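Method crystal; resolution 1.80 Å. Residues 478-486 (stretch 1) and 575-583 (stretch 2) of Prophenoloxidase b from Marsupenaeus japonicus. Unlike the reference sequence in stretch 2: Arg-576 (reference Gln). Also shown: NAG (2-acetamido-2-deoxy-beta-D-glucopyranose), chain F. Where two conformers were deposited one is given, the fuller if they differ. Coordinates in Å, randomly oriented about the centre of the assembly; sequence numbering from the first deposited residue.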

# COMPACT_ATOMS: atom_id res chain seq x y z
N ASN A 478 7.07 -44.49 4.87
CA ASN A 478 5.78 -44.83 4.28
C ASN A 478 5.59 -44.21 2.91
O ASN A 478 6.04 -43.09 2.66
CB ASN A 478 4.66 -44.40 5.22
CG ASN A 478 4.66 -45.19 6.52
OD1 ASN A 478 4.67 -46.42 6.50
ND2 ASN A 478 4.66 -44.48 7.64
N PHE A 479 4.91 -44.94 2.03
CA PHE A 479 4.67 -44.49 0.67
C PHE A 479 3.22 -44.76 0.32
O PHE A 479 2.65 -45.76 0.76
CB PHE A 479 5.52 -45.30 -0.32
CG PHE A 479 6.99 -45.06 -0.20
CD1 PHE A 479 7.72 -45.65 0.82
CD2 PHE A 479 7.64 -44.26 -1.12
CE1 PHE A 479 9.09 -45.42 0.93
CE2 PHE A 479 9.00 -44.03 -1.02
CZ PHE A 479 9.73 -44.62 0.00
N LEU A 480 2.63 -43.89 -0.50
CA LEU A 480 1.33 -44.22 -1.07
C LEU A 480 1.55 -45.43 -1.98
O LEU A 480 2.62 -45.55 -2.58
CB LEU A 480 0.78 -43.05 -1.89
CG LEU A 480 -0.68 -43.24 -2.28
CD1 LEU A 480 -1.52 -43.07 -1.03
CD2 LEU A 480 -1.12 -42.30 -3.40
N GLU A 481 0.55 -46.31 -2.07
CA GLU A 481 0.66 -47.50 -2.89
C GLU A 481 -0.73 -47.90 -3.36
O GLU A 481 -1.72 -47.34 -2.89
CB GLU A 481 1.30 -48.65 -2.09
CG GLU A 481 2.77 -48.91 -2.39
CD GLU A 481 3.00 -49.50 -3.77
OE1 GLU A 481 2.02 -49.69 -4.54
OE2 GLU A 481 4.18 -49.79 -4.10
N HIS A 482 -0.80 -48.85 -4.28
CA HIS A 482 -2.09 -49.32 -4.79
C HIS A 482 -1.93 -50.77 -5.22
O HIS A 482 -0.84 -51.19 -5.59
CB HIS A 482 -2.48 -48.48 -6.02
CG HIS A 482 -1.61 -48.72 -7.21
ND1 HIS A 482 -1.89 -49.69 -8.16
CD2 HIS A 482 -0.45 -48.14 -7.60
CE1 HIS A 482 -0.95 -49.68 -9.08
NE2 HIS A 482 -0.06 -48.75 -8.77
N PRO A 483 -3.03 -51.55 -5.17
CA PRO A 483 -3.03 -52.92 -5.72
C PRO A 483 -2.90 -52.90 -7.24
O PRO A 483 -3.35 -51.93 -7.86
CB PRO A 483 -4.42 -53.45 -5.35
CG PRO A 483 -4.87 -52.62 -4.20
CD PRO A 483 -4.26 -51.25 -4.43
N ASP A 484 -2.33 -53.95 -7.84
CA ASP A 484 -2.38 -54.10 -9.30
C ASP A 484 -3.83 -54.08 -9.78
O ASP A 484 -4.74 -54.47 -9.05
CB ASP A 484 -1.75 -55.42 -9.76
CG ASP A 484 -0.25 -55.47 -9.54
OD1 ASP A 484 0.39 -54.41 -9.39
OD2 ASP A 484 0.30 -56.60 -9.55
N PHE A 485 -4.04 -53.61 -11.01
CA PHE A 485 -5.34 -53.73 -11.64
C PHE A 485 -5.17 -54.02 -13.12
O PHE A 485 -4.09 -53.83 -13.68
CB PHE A 485 -6.19 -52.46 -11.44
CG PHE A 485 -5.60 -51.21 -12.04
CD1 PHE A 485 -4.69 -50.44 -11.33
CD2 PHE A 485 -5.99 -50.78 -13.31
CE1 PHE A 485 -4.14 -49.29 -11.88
CE2 PHE A 485 -5.45 -49.63 -13.87
CZ PHE A 485 -4.52 -48.88 -13.15
N SER A 486 -6.24 -54.51 -13.74
CA SER A 486 -6.24 -54.66 -15.19
C SER A 486 -7.49 -54.01 -15.76
O SER A 486 -8.41 -53.65 -15.03
CB SER A 486 -6.19 -56.13 -15.59
OG SER A 486 -7.46 -56.72 -15.39
N PRO A 575 6.47 -43.16 -11.05
CA PRO A 575 6.52 -44.14 -9.96
C PRO A 575 5.31 -45.07 -9.95
O PRO A 575 4.17 -44.59 -9.93
CB PRO A 575 6.50 -43.27 -8.70
CG PRO A 575 7.08 -41.97 -9.14
CD PRO A 575 6.57 -41.77 -10.55
N ARG A 576 5.54 -46.38 -9.96
CA ARG A 576 4.42 -47.32 -9.97
C ARG A 576 3.53 -47.09 -8.77
O ARG A 576 2.30 -47.19 -8.87
CB ARG A 576 4.90 -48.79 -10.02
CG ARG A 576 3.72 -49.78 -10.14
CD ARG A 576 4.00 -51.14 -9.46
NE ARG A 576 2.75 -51.84 -9.13
CZ ARG A 576 2.06 -51.64 -8.01
NH1 ARG A 576 2.49 -50.78 -7.09
NH2 ARG A 576 0.93 -52.32 -7.79
N ASN A 577 4.13 -46.75 -7.63
CA ASN A 577 3.35 -46.56 -6.41
C ASN A 577 2.44 -45.33 -6.45
O ASN A 577 1.48 -45.23 -5.66
CB ASN A 577 4.25 -46.54 -5.16
CG ASN A 577 5.08 -45.27 -5.05
OD1 ASN A 577 6.02 -45.07 -5.81
ND2 ASN A 577 4.73 -44.41 -4.10
N LEU A 578 2.72 -44.41 -7.38
CA LEU A 578 1.86 -43.22 -7.57
C LEU A 578 1.06 -43.30 -8.86
O LEU A 578 0.59 -42.29 -9.38
CB LEU A 578 2.68 -41.92 -7.53
CG LEU A 578 3.52 -41.68 -6.28
CD1 LEU A 578 4.26 -40.33 -6.39
CD2 LEU A 578 2.67 -41.72 -5.00
N GLN A 579 0.90 -44.51 -9.39
CA GLN A 579 0.20 -44.69 -10.65
C GLN A 579 -1.29 -44.36 -10.53
O GLN A 579 -1.93 -43.97 -11.52
CB GLN A 579 0.39 -46.13 -11.12
CG GLN A 579 -0.26 -46.48 -12.42
CD GLN A 579 0.17 -47.87 -12.85
OE1 GLN A 579 0.63 -48.66 -12.02
NE2 GLN A 579 0.06 -48.17 -14.15
N VAL A 580 -1.85 -44.54 -9.34
CA VAL A 580 -3.27 -44.29 -9.11
C VAL A 580 -3.39 -43.08 -8.18
O VAL A 580 -2.75 -43.05 -7.13
CB VAL A 580 -3.92 -45.54 -8.45
CG1 VAL A 580 -5.40 -45.28 -8.07
CG2 VAL A 580 -3.82 -46.75 -9.41
N PRO A 581 -4.19 -42.08 -8.57
CA PRO A 581 -4.43 -40.96 -7.64
C PRO A 581 -5.00 -41.47 -6.31
O PRO A 581 -5.67 -42.50 -6.30
CB PRO A 581 -5.48 -40.11 -8.38
CG PRO A 581 -5.22 -40.38 -9.84
CD PRO A 581 -4.83 -41.87 -9.88
N ARG A 582 -4.72 -40.77 -5.22
CA ARG A 582 -5.11 -41.21 -3.87
C ARG A 582 -6.59 -41.57 -3.76
O ARG A 582 -6.95 -42.62 -3.21
CB ARG A 582 -4.78 -40.13 -2.84
CG ARG A 582 -5.14 -40.48 -1.39
CD ARG A 582 -5.12 -39.20 -0.54
NE ARG A 582 -5.37 -39.39 0.89
CZ ARG A 582 -6.57 -39.38 1.46
NH1 ARG A 582 -7.67 -39.24 0.74
NH2 ARG A 582 -6.68 -39.54 2.78
N GLY A 583 -7.46 -40.70 -4.28
CA GLY A 583 -8.89 -40.89 -4.11
C GLY A 583 -9.29 -40.57 -2.67
O GLY A 583 -8.48 -40.06 -1.88
C1 NAG F . 3.60 -55.31 -10.51
C2 NAG F . 3.67 -56.81 -10.23
C3 NAG F . 3.69 -57.05 -8.72
C4 NAG F . 4.87 -56.31 -8.11
C5 NAG F . 4.91 -54.85 -8.55
C6 NAG F . 6.24 -54.22 -8.15
C7 NAG F . 2.86 -58.52 -11.75
C8 NAG F . 1.79 -59.56 -11.95
N2 NAG F . 2.60 -57.55 -10.87
O3 NAG F . 3.81 -58.43 -8.45
O4 NAG F . 4.79 -56.37 -6.70
O5 NAG F . 4.76 -54.71 -9.95
O6 NAG F . 7.21 -54.60 -9.10
O7 NAG F . 3.91 -58.58 -12.39
O HOH W 1 5.33 -50.04 -6.43

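How does one arginine tie itself to so much of the other stretch? Arg-576, which differs from the reference glutamine, reaches out with a long side chain and gives its guanidinium to three acceptors of the other stretch. Arg-576 NH1 donates to Glu-481 OE1 at 2.8 Å, and Arg-576 NH2 donates both to Asp-484 OD1 at 2.7 Å and to the backbone His-482 O at 3.0 Å. The two carboxylates lie at the edge of the guanidinium, near its plane, where its N-H groups point, which suits hydrogen bonding; the opposite charges make both contacts salt bridges as well. Arg-576 NH1 also donates to the oxygen of water 1 at 3.0 Å, and that water oxygen donates to Glu-481 OE2 at 2.6 Å, giving a second link between the same two side chains. NE is satisfied elsewhere in the structure.

What do the carboxylates do with their remaining capacity? Glu-481 OE1 also accepts from the backbone His-482 N at 3.0 Å, so OE1 accepts from both the arginine and the backbone N-H of the next residue; OE2 also has a partner elsewhere in the structure. Asp-484 divides its oxygens: OD1 faces the arginine, while Asp-484 OD2 accepts from N2 of the NAG sugar at 2.8 Å. Asp-484 thus links Arg-576 to the sugar.

Why does a histidine suit the middle of the contact? The buried ring of His-482 offers two flat faces and two nitrogens, and all are used. The guanidinium of Arg-576 lies flat on one face, centres 4.0 Å apart and planes only 6° from parallel; Val-580 CG2 sits over the opposite face, 3.8 Å from the ring centroid in a CH-pi contact. His-482 ND1 donates to Pro-483 O at 2.7 Å within its own stretch, and His-482 NE2 donates to Arg-576 O at 2.8 Å, a weak bond with an angle of 130°. Arg-576 O also accepts from Gln-579 N at 3.1 Å, closing the turn in its own stretch.

What secures the contact beyond the arginine? Asn-577 ND2 donates to Leu-480 O at 2.8 Å with a good angle of 161°, so a buried amide satisfies a strand carbonyl; both OD1 and ND2 also have partners elsewhere in the structure. This lies close to where the backbones run nearest, with Glu-481 CA and Asn-577 CA 4.5 Å apart. Apolar side chains complete the packing: Leu-480 CB meets Leu-578 CD2 at 3.9 Å, and Phe-485 CE1 meets Val-580 CG2 at 3.6 Å. Val-580 CG2 therefore packs against the rings of both His-482 and Phe-485, and 622 Å² is buried in all.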